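PDB 6X9L: aldehyde dehydrogenase family protein from Pseudomonas syringae pv. tomato, which catalyses the NAD-dependent oxidation of long-chain aliphatic aldehydes, probably including octanal. Local coordinates for residues 175-180 with 474-479; 262-267 with 445-450; 453-458 with 469-474. The protein carries 1 engineered substitution. All coordinates share one frame; numbering follows the deposited sequence.

Contact 1: residues 175-180 with 474-479; sequences AGCTVV and EEYLET
The methyl group of Ala175 packs over the root of the Tyr476 side chain and against one branch of Leu477: its CB lies 3.9 Å from Tyr476 CB and 3.6 Å from Leu477 CD2. Beside it, Cys177 SG rests 3.8 Å from Tyr476 CB and 3.4 Å from Tyr476 O. The sulfur also looks obliquely at the ring, 5.5 Å from its centroid. No hydrogen bond joins the two segments; they meet by van der Waals packing, with the oblique sulfur-aromatic contact added.

Backbone turns present both sides. Gly176, with positive phi (93°), closes helix 161-174 in a Schellman motif, and the chain then enters strand 178-182. Opposite, Glu474 to Leu477 form a type I turn closed by Leu477 N to Glu474 O. With CG beside its backbone N (chi1 -64°), Tyr476 sends its ring between helix 161-174, where it meets Lys168, Pro171 and Ala172, and Met230 and Ser232 of strand 230-234.

Strands 178-182 and 477-483 both pair with strand 143-155, the first parallel and the second antiparallel. The contact thus packs the helix-to-strand corner of a beta-alpha-beta crossover, as in the Rossmann-like coenzyme domain of aldehyde dehydrogenases.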
loop_
_atom_site.group_PDB
_atom_site.type_symbol
_atom_site.label_atom_id
_atom_site.label_comp_id
_atom_site.label_asym_id
_atom_site.label_seq_id
_atom_site.Cartn_x
_atom_site.Cartn_y
_atom_site.Cartn_z
ATOM N N ALA A 175 -17.898 0.611 -1.236
ATOM C CA ALA A 175 -17.155 -0.370 -2.012
ATOM C C ALA A 175 -17.707 -1.776 -1.849
ATOM O O ALA A 175 -17.329 -2.669 -2.613
ATOM C CB ALA A 175 -15.682 -0.340 -1.597
ATOM N N GLY A 176 -18.587 -1.983 -0.881
ATOM C CA GLY A 176 -19.044 -3.297 -0.514
ATOM C C GLY A 176 -18.264 -3.940 0.608
ATOM O O GLY A 176 -18.458 -5.128 0.863
ATOM N N CYS A 177 -17.386 -3.208 1.279
ATOM C CA CYS A 177 -16.677 -3.806 2.402
ATOM C C CYS A 177 -17.559 -3.903 3.654
ATOM O O CYS A 177 -18.635 -3.307 3.772
ATOM C CB CYS A 177 -15.410 -3.023 2.740
ATOM S SG CYS A 177 -14.097 -3.174 1.520
ATOM N N THR A 178 -17.048 -4.653 4.613
ATOM C CA THR A 178 -17.631 -4.772 5.933
ATOM C C THR A 178 -16.564 -4.324 6.927
ATOM O O THR A 178 -15.370 -4.481 6.674
ATOM C CB THR A 178 -18.104 -6.212 6.126
ATOM O OG1 THR A 178 -19.456 -6.204 6.591
ATOM C CG2 THR A 178 -17.191 -7.002 7.026
ATOM N N VAL A 179 -16.977 -3.704 8.026
ATOM C CA VAL A 179 -16.077 -2.820 8.753
ATOM C C VAL A 179 -16.256 -2.965 10.264
ATOM O O VAL A 179 -17.383 -3.079 10.766
ATOM C CB VAL A 179 -16.311 -1.367 8.302
ATOM C CG1 VAL A 179 -16.835 -0.511 9.442
ATOM C CG2 VAL A 179 -15.049 -0.813 7.698
ATOM N N VAL A 180 -15.132 -2.958 10.993
ATOM C CA VAL A 180 -15.122 -2.873 12.456
ATOM C C VAL A 180 -14.256 -1.681 12.858
ATOM O O VAL A 180 -13.080 -1.600 12.474
ATOM C CB VAL A 180 -14.609 -4.156 13.116
ATOM C CG1 VAL A 180 -13.221 -4.419 12.690
ATOM C CG2 VAL A 180 -14.612 -3.984 14.604
ATOM N N GLU A 474 -11.091 3.772 -3.813
ATOM C CA GLU A 474 -10.334 2.676 -4.411
ATOM C C GLU A 474 -9.388 1.992 -3.424
ATOM O O GLU A 474 -8.977 0.857 -3.680
ATOM C CB GLU A 474 -9.585 3.188 -5.642
ATOM C CG GLU A 474 -10.543 3.614 -6.768
ATOM C CD GLU A 474 -9.851 3.908 -8.092
ATOM O OE1 GLU A 474 -8.716 4.434 -8.084
ATOM O OE2 GLU A 474 -10.455 3.616 -9.146
ATOM N N GLU A 475 -9.073 2.630 -2.289
ATOM C CA GLU A 475 -8.309 1.963 -1.245
ATOM C C GLU A 475 -9.031 0.749 -0.675
ATOM O O GLU A 475 -8.389 -0.098 -0.050
ATOM C CB GLU A 475 -8.000 2.937 -0.115
ATOM C CG GLU A 475 -7.204 4.131 -0.557
ATOM C CD GLU A 475 -5.743 3.798 -0.821
ATOM O OE1 GLU A 475 -5.254 2.808 -0.237
ATOM O OE2 GLU A 475 -5.091 4.534 -1.605
ATOM N N TYR A 476 -10.342 0.636 -0.871
ATOM C CA TYR A 476 -11.087 -0.501 -0.355
ATOM C C TYR A 476 -11.452 -1.513 -1.432
ATOM O O TYR A 476 -12.211 -2.450 -1.155
ATOM C CB TYR A 476 -12.340 -0.014 0.371
ATOM C CG TYR A 476 -11.997 0.801 1.591
ATOM C CD1 TYR A 476 -11.811 0.192 2.827
ATOM C CD2 TYR A 476 -11.814 2.173 1.501
ATOM C CE1 TYR A 476 -11.474 0.933 3.937
ATOM C CE2 TYR A 476 -11.490 2.918 2.606
ATOM C CZ TYR A 476 -11.317 2.299 3.824
ATOM O OH TYR A 476 -10.992 3.046 4.936
ATOM N N LEU A 477 -10.900 -1.380 -2.637
ATOM C CA LEU A 477 -11.128 -2.344 -3.706
ATOM C C LEU A 477 -9.859 -3.117 -4.024
ATOM O O LEU A 477 -8.776 -2.536 -4.105
ATOM C CB LEU A 477 -11.628 -1.647 -4.975
ATOM C CG LEU A 477 -12.902 -0.823 -4.777
ATOM C CD1 LEU A 477 -13.109 0.076 -5.978
ATOM C CD2 LEU A 477 -14.110 -1.728 -4.523
ATOM N N GLU A 478 -9.999 -4.434 -4.185
ATOM C CA GLU A 478 -8.982 -5.221 -4.864
ATOM C C GLU A 478 -9.072 -5.000 -6.366
ATOM O O GLU A 478 -9.976 -4.334 -6.875
ATOM C CB GLU A 478 -9.128 -6.704 -4.563
ATOM C CG GLU A 478 -8.543 -7.124 -3.250
ATOM C CD GLU A 478 -7.018 -7.068 -3.223
ATOM O OE1 GLU A 478 -6.439 -7.608 -2.252
ATOM O OE2 GLU A 478 -6.403 -6.488 -4.164
ATOM N N THR A 479 -8.134 -5.597 -7.084
ATOM C CA THR A 479 -8.063 -5.471 -8.531
ATOM C C THR A 479 -7.889 -6.861 -9.130
ATOM O O THR A 479 -6.980 -7.611 -8.735
ATOM C CB THR A 479 -6.916 -4.526 -8.923
ATOM O OG1 THR A 479 -7.302 -3.189 -8.589
ATOM C CG2 THR A 479 -6.586 -4.609 -10.414
#

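Contact 2: residues 262-267 with 445-450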
loop_
_atom_site.group_PDB
_atom_site.type_symbol
_atom_site.label_atom_id
_atom_site.label_comp_id
_atom_site.label_asym_id
_atom_site.label_seq_id
_atom_site.Cartn_x
_atom_site.Cartn_y
_atom_site.Cartn_z
ATOM N N SER A 262 3.276 20.964 8.078
ATOM C CA SER A 262 2.995 21.472 6.755
ATOM C C SER A 262 3.523 22.895 6.617
ATOM O O SER A 262 3.303 23.731 7.505
ATOM C CB SER A 262 1.494 21.395 6.467
ATOM O OG SER A 262 1.046 20.040 6.538
ATOM N N PRO A 263 4.254 23.198 5.543
ATOM C CA PRO A 263 4.778 24.552 5.344
ATOM C C PRO A 263 3.759 25.476 4.699
ATOM O O PRO A 263 2.850 25.053 3.984
ATOM C CB PRO A 263 5.976 24.329 4.413
ATOM C CG PRO A 263 5.600 23.119 3.613
ATOM C CD PRO A 263 4.759 22.242 4.545
ATOM N N ASN A 264 3.927 26.765 4.982
ATOM C CA ASN A 264 3.193 27.845 4.330
ATOM C C ASN A 264 4.247 28.826 3.813
ATOM O O ASN A 264 4.837 29.583 4.597
ATOM C CB ASN A 264 2.213 28.504 5.298
ATOM C CG ASN A 264 1.280 29.485 4.619
ATOM O OD1 ASN A 264 1.233 29.569 3.390
ATOM N ND2 ASN A 264 0.527 30.230 5.417
ATOM N N ILE A 265 4.505 28.781 2.503
ATOM C CA ILE A 265 5.449 29.684 1.852
ATOM C C ILE A 265 4.693 30.915 1.369
ATOM O O ILE A 265 3.777 30.807 0.549
ATOM C CB ILE A 265 6.164 29.017 0.666
ATOM C CG1 ILE A 265 7.073 27.857 1.093
ATOM C CG2 ILE A 265 6.979 30.061 -0.095
ATOM C CD1 ILE A 265 7.783 27.197 -0.095
ATOM N N LEU A 266 5.088 32.084 1.863
ATOM C CA LEU A 266 4.677 33.354 1.287
ATOM C C LEU A 266 5.765 33.781 0.299
ATOM O O LEU A 266 6.888 34.112 0.697
ATOM C CB LEU A 266 4.439 34.400 2.378
ATOM C CG LEU A 266 3.118 34.203 3.142
ATOM C CD1 LEU A 266 2.947 32.745 3.667
ATOM C CD2 LEU A 266 2.970 35.209 4.277
ATOM N N LEU A 267 5.430 33.729 -0.989
ATOM C CA LEU A 267 6.305 34.205 -2.043
ATOM C C LEU A 267 6.412 35.731 -1.990
ATOM O O LEU A 267 5.512 36.409 -1.482
ATOM C CB LEU A 267 5.760 33.753 -3.398
ATOM C CG LEU A 267 5.737 32.233 -3.602
ATOM C CD1 LEU A 267 4.945 31.873 -4.813
ATOM C CD2 LEU A 267 7.149 31.668 -3.724
ATOM N N LEU A 445 -3.263 26.834 -2.763
ATOM C CA LEU A 445 -2.838 28.116 -3.310
ATOM C C LEU A 445 -3.779 29.225 -2.862
ATOM O O LEU A 445 -4.989 29.163 -3.124
ATOM C CB LEU A 445 -2.811 28.044 -4.828
ATOM C CG LEU A 445 -2.042 26.860 -5.380
ATOM C CD1 LEU A 445 -2.064 26.937 -6.886
ATOM C CD2 LEU A 445 -0.611 26.886 -4.861
ATOM N N ASN A 446 -3.222 30.248 -2.208
ATOM C CA ASN A 446 -3.984 31.430 -1.807
ATOM C C ASN A 446 -5.299 31.043 -1.119
ATOM O O ASN A 446 -6.373 31.568 -1.423
ATOM C CB ASN A 446 -4.238 32.334 -3.015
ATOM C CG ASN A 446 -2.954 32.782 -3.687
ATOM O OD1 ASN A 446 -2.007 33.208 -3.028
ATOM N ND2 ASN A 446 -2.913 32.673 -5.008
ATOM N N TYR A 447 -5.207 30.081 -0.208
ATOM C CA TYR A 447 -6.275 29.699 0.712
ATOM C C TYR A 447 -7.555 29.308 -0.012
ATOM O O TYR A 447 -8.635 29.858 0.265
ATOM C CB TYR A 447 -6.520 30.827 1.712
ATOM C CG TYR A 447 -5.244 31.218 2.430
ATOM C CD1 TYR A 447 -4.607 30.339 3.292
ATOM C CD2 TYR A 447 -4.657 32.460 2.219
ATOM C CE1 TYR A 447 -3.425 30.682 3.933
ATOM C CE2 TYR A 447 -3.477 32.817 2.868
ATOM C CZ TYR A 447 -2.863 31.924 3.715
ATOM O OH TYR A 447 -1.689 32.286 4.348
ATOM N N PRO A 448 -7.484 28.315 -0.893
ATOM C CA PRO A 448 -8.703 27.779 -1.503
ATOM C C PRO A 448 -9.608 27.172 -0.445
ATOM O O PRO A 448 -9.199 26.902 0.688
ATOM C CB PRO A 448 -8.170 26.706 -2.456
ATOM C CG PRO A 448 -6.948 26.209 -1.748
ATOM C CD PRO A 448 -6.332 27.421 -1.079
ATOM N N SER A 449 -10.858 26.965 -0.823
ATOM C CA SER A 449 -11.801 26.311 0.063
ATOM C C SER A 449 -11.670 24.806 -0.067
ATOM O O SER A 449 -11.186 24.281 -1.075
ATOM C CB SER A 449 -13.234 26.739 -0.232
ATOM O OG SER A 449 -13.485 26.678 -1.607
ATOM N N TRP A 450 -12.107 24.118 0.979
ATOM C CA TRP A 450 -11.916 22.682 1.095
ATOM C C TRP A 450 -12.576 21.945 -0.073
ATOM O O TRP A 450 -13.632 22.346 -0.566
ATOM C CB TRP A 450 -12.472 22.251 2.449
ATOM C CG TRP A 450 -12.374 20.825 2.767
ATOM C CD1 TRP A 450 -11.261 20.141 3.177
ATOM C CD2 TRP A 450 -13.453 19.884 2.766
ATOM N NE1 TRP A 450 -11.582 18.817 3.392
ATOM C CE2 TRP A 450 -12.923 18.637 3.153
ATOM C CE3 TRP A 450 -14.813 19.973 2.465
ATOM C CZ2 TRP A 450 -13.716 17.486 3.249
ATOM C CZ3 TRP A 450 -15.591 18.841 2.555
ATOM C CH2 TRP A 450 -15.047 17.615 2.943
#
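Asn264 and Tyr447 meet through a single hydrogen bond, Asn264 ND2 to Tyr447 OH, which ties a strand of the seven-stranded sheet of the catalytic domain to the loop that follows 442-445, the last strand of that sheet within this chain. The bond is 3.2 Å long and nearly straight, with an N-H...O angle of 173°. Tyr447 OH lies in the plane of the amide, while the amide itself stands almost perpendicular to the phenol ring, the two planes 84° apart. ND2 comes in at the hydroxyl edge of the ring, near the ring plane.

Both groups reach some way to meet. Asn264 holds CG opposite its backbone N (chi1 -171°), and Tyr447 stretches across the intervening strand 422-424, its side chain touching Gln424. The same Gln424 fixes the rotation of the amide, since its NE2 is hydrogen-bonded to Asn264 OD1. Tyr447 OH has a further, weak bond with Ala275 O.

Further out, strand 263-266 is held between strands 296-300 and 422-424 by backbone bonds. On the other side, Asn446 and Tyr447 both have left-handed helical backbone angles, which swing the chain away from strand 442-445 toward Trp450, a residue touching the bound octanal. Leu445 makes backbone bonds to the second subunit, and Pro448 packs on Gly484 of that subunit. The bend at Asn446 is tied to the end of strand 422-424: Asn446 OD1 accepts a hydrogen bond from Gly425 N, the residue after that strand.

Contact 3: residues 453-458 with 469-474. With NAD (nicotinamide-adenine-dinucleotide), chain D.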
loop_
_atom_site.group_PDB
_atom_site.type_symbol
_atom_site.label_atom_id
_atom_site.label_comp_id
_atom_site.label_asym_id
_atom_site.label_seq_id
_atom_site.Cartn_x
_atom_site.Cartn_y
_atom_site.Cartn_z
ATOM N N MET A 453 -13.372 16.147 -3.020
ATOM C CA MET A 453 -12.973 15.167 -4.021
ATOM C C MET A 453 -11.468 15.037 -4.157
ATOM O O MET A 453 -11.004 14.102 -4.816
ATOM C CB MET A 453 -13.555 15.530 -5.391
ATOM C CG MET A 453 -15.072 15.589 -5.459
ATOM S SD MET A 453 -15.841 13.980 -5.230
ATOM C CE MET A 453 -14.543 12.845 -5.720
ATOM N N ALA A 454 -10.699 15.954 -3.571
ATOM C CA ALA A 454 -9.251 15.927 -3.743
ATOM C C ALA A 454 -8.657 14.802 -2.911
ATOM O O ALA A 454 -9.040 14.631 -1.743
ATOM C CB ALA A 454 -8.625 17.259 -3.337
ATOM N N PRO A 455 -7.742 14.010 -3.474
ATOM C CA PRO A 455 -7.071 12.982 -2.675
ATOM C C PRO A 455 -6.286 13.626 -1.537
ATOM O O PRO A 455 -5.643 14.671 -1.708
ATOM C CB PRO A 455 -6.142 12.284 -3.679
ATOM C CG PRO A 455 -6.460 12.845 -5.018
ATOM C CD PRO A 455 -7.205 14.111 -4.843
ATOM N N PHE A 456 -6.362 13.002 -0.363
ATOM C CA PHE A 456 -5.736 13.507 0.850
ATOM C C PHE A 456 -4.859 12.404 1.425
ATOM O O PHE A 456 -5.325 11.282 1.632
ATOM C CB PHE A 456 -6.806 13.971 1.852
ATOM C CG PHE A 456 -6.260 14.572 3.126
ATOM C CD1 PHE A 456 -5.887 13.767 4.190
ATOM C CD2 PHE A 456 -6.157 15.950 3.275
ATOM C CE1 PHE A 456 -5.402 14.317 5.382
ATOM C CE2 PHE A 456 -5.681 16.503 4.462
ATOM C CZ PHE A 456 -5.300 15.682 5.517
ATOM N N GLY A 457 -3.583 12.705 1.633
ATOM C CA GLY A 457 -2.650 11.732 2.171
ATOM C C GLY A 457 -1.237 12.267 2.140
ATOM O O GLY A 457 -0.967 13.356 1.624
ATOM N N GLY A 458 -0.327 11.473 2.685
ATOM C CA GLY A 458 1.044 11.911 2.861
ATOM C C GLY A 458 2.022 11.320 1.859
ATOM O O GLY A 458 1.918 10.155 1.496
ATOM N N GLY A 469 -12.997 11.224 -1.776
ATOM C CA GLY A 469 -13.328 11.012 -3.173
ATOM C C GLY A 469 -13.035 9.638 -3.757
ATOM O O GLY A 469 -12.885 8.650 -3.028
ATOM N N VAL A 470 -12.927 9.583 -5.096
ATOM C CA VAL A 470 -12.735 8.306 -5.775
ATOM C C VAL A 470 -11.450 7.617 -5.301
ATOM O O VAL A 470 -11.422 6.395 -5.136
ATOM C CB VAL A 470 -12.755 8.511 -7.303
ATOM C CG1 VAL A 470 -11.702 9.496 -7.713
ATOM C CG2 VAL A 470 -12.528 7.188 -8.035
ATOM N N HIS A 471 -10.365 8.380 -5.096
ATOM C CA HIS A 471 -9.112 7.778 -4.633
ATOM C C HIS A 471 -9.309 7.013 -3.335
ATOM O O HIS A 471 -8.898 5.850 -3.215
ATOM C CB HIS A 471 -8.048 8.848 -4.440
ATOM C CG HIS A 471 -7.513 9.390 -5.720
ATOM N ND1 HIS A 471 -8.236 10.250 -6.523
ATOM C CD2 HIS A 471 -6.334 9.181 -6.352
ATOM C CE1 HIS A 471 -7.518 10.560 -7.586
ATOM N NE2 HIS A 471 -6.363 9.921 -7.508
ATOM N N GLY A 472 -9.910 7.668 -2.337
ATOM C CA GLY A 472 -10.176 7.002 -1.074
ATOM C C GLY A 472 -11.063 5.788 -1.233
ATOM O O GLY A 472 -10.893 4.790 -0.527
ATOM N N PHE A 473 -12.005 5.850 -2.169
ATOM C CA PHE A 473 -12.886 4.722 -2.446
ATOM C C PHE A 473 -12.102 3.519 -2.977
ATOM O O PHE A 473 -12.384 2.364 -2.614
ATOM C CB PHE A 473 -13.956 5.196 -3.438
ATOM C CG PHE A 473 -14.888 4.129 -3.925
ATOM C CD1 PHE A 473 -15.880 3.623 -3.100
ATOM C CD2 PHE A 473 -14.807 3.679 -5.231
ATOM C CE1 PHE A 473 -16.753 2.663 -3.560
ATOM C CE2 PHE A 473 -15.679 2.718 -5.703
ATOM C CZ PHE A 473 -16.654 2.210 -4.867
ATOM N N GLU A 474 -11.091 3.772 -3.813
ATOM C CA GLU A 474 -10.334 2.676 -4.411
ATOM C C GLU A 474 -9.388 1.992 -3.424
ATOM O O GLU A 474 -8.977 0.857 -3.680
ATOM C CB GLU A 474 -9.585 3.188 -5.642
ATOM C CG GLU A 474 -10.543 3.614 -6.768
ATOM C CD GLU A 474 -9.851 3.908 -8.092
ATOM O OE1 GLU A 474 -8.716 4.434 -8.084
ATOM O OE2 GLU A 474 -10.455 3.616 -9.146
HETATM P PA NAD D . -2.607 8.191 18.257
HETATM O O1A NAD D . -1.614 7.759 17.238
HETATM O O2A NAD D . -2.055 8.265 19.628
HETATM O O5B NAD D . -3.921 7.246 18.230
HETATM C C5B NAD D . -4.679 7.075 17.047
HETATM C C4B NAD D . -5.572 5.832 17.166
HETATM O O4B NAD D . -4.750 4.692 17.316
HETATM C C3B NAD D . -6.468 5.846 18.397
HETATM O O3B NAD D . -7.701 5.231 18.049
HETATM C C2B NAD D . -5.730 4.981 19.404
HETATM O O2B NAD D . -6.591 4.330 20.314
HETATM C C1B NAD D . -5.119 3.964 18.482
HETATM N N9A NAD D . -3.882 3.375 18.975
HETATM C C8A NAD D . -2.943 3.914 19.830
HETATM N N7A NAD D . -1.936 3.014 19.936
HETATM C C5A NAD D . -2.226 1.934 19.172
HETATM C C6A NAD D . -1.555 0.748 18.918
HETATM N N6A NAD D . -0.309 0.580 19.359
HETATM N N1A NAD D . -2.121 -0.167 18.055
HETATM C C2A NAD D . -3.332 0.082 17.454
HETATM N N3A NAD D . -3.999 1.263 17.706
HETATM C C4A NAD D . -3.445 2.159 18.556
HETATM O O3 NAD D . -3.280 9.556 17.730
HETATM P PN NAD D . -3.200 11.033 18.362
HETATM O O1N NAD D . -1.793 11.500 18.350
HETATM O O2N NAD D . -3.969 11.075 19.618
HETATM O O5D NAD D . -4.037 11.706 17.131
HETATM C C5D NAD D . -3.540 12.867 16.512
HETATM C C4D NAD D . -2.576 12.454 15.397
HETATM O O4D NAD D . -3.309 11.985 14.279
HETATM C C3D NAD D . -1.765 13.644 14.920
HETATM O O3D NAD D . -0.481 13.203 14.558
HETATM C C2D NAD D . -2.489 14.036 13.657
HETATM O O2D NAD D . -1.663 14.741 12.756
HETATM C C1D NAD D . -2.903 12.672 13.113
HETATM N N1N NAD D . -3.958 12.887 12.116
HETATM C C2N NAD D . -3.703 12.614 10.800
HETATM C C3N NAD D . -4.673 12.860 9.838
HETATM C C7N NAD D . -4.437 12.597 8.383
HETATM O O7N NAD D . -5.570 12.583 7.552
HETATM N N7N NAD D . -3.209 12.401 7.893
HETATM C C4N NAD D . -5.902 13.391 10.214
HETATM C C5N NAD D . -6.143 13.672 11.551
HETATM C C6N NAD D . -5.156 13.426 12.498
#
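Met453 and Gly469 bring their CA atoms within 4.3 Å of each other, and Pro455 and His471 theirs to 5.9 Å, as the irregular loop 453-458 passes the N-terminal part of segment 469-474. The main side-chain meeting is a CH-pi contact: Pro455 CG sits over the centre of one face of the His471 imidazole, 3.5 Å from its centroid and only 11° off the ring normal. Pro455 CB leans toward the same ring, 3.8 Å from His471 CG.

Met453 makes the second touch. Its chain is bent at chi2 (-67°) and at chi3, which folds the terminal methyl back over Gly469 and Val470, with CE close to the bare CA of the first and to the backbone N of the second. Gly469 has positive phi there before the chain settles into helix.

Phe456 turns the other way. Its ring stacks with Tyr468, touches octanal, and presents an edge to the carboxamide of the nicotinamide; the modelled approach to that oxygen is too close to be trusted in detail. Its backbone is bonded to Glu467, and Pro455 O accepts a bond from Gln442 NE2. Pro455 and His471 also pack on the second subunit, on its Ile144 and Thr479 respectively, so the pair lies at the dimer interface.

No hydrogen bond crosses between the loop and the helix. Because proline uses the pi face of His471, the contact calls on neither ring nitrogen and does not by itself select a tautomer.

Overall arrangement
Contacts 1 and 3 are neighbours, their centres 13 Å apart: they share Glu474, the first residue of the turn that leads to strand 477-483, and Phe473 CE1 packs 3.3 Å from Ala175 N. They also meet across the dimer: His471 packs on Thr479 of the second subunit, and Thr479 of this chain on Pro455 of that subunit. Contact 2 stands apart in the catalytic domain, centred 33 Å from contact 1 and 20 Å from contact 3, but 445-450 runs on toward 453-458. That loop carries Trp450 and Phe456 into the octanal pocket, which also includes the engineered Ala291. The side chain of Tyr447 is about 10 Å from the bound octanal, and that of Tyr476 about 11 Å from the NAD.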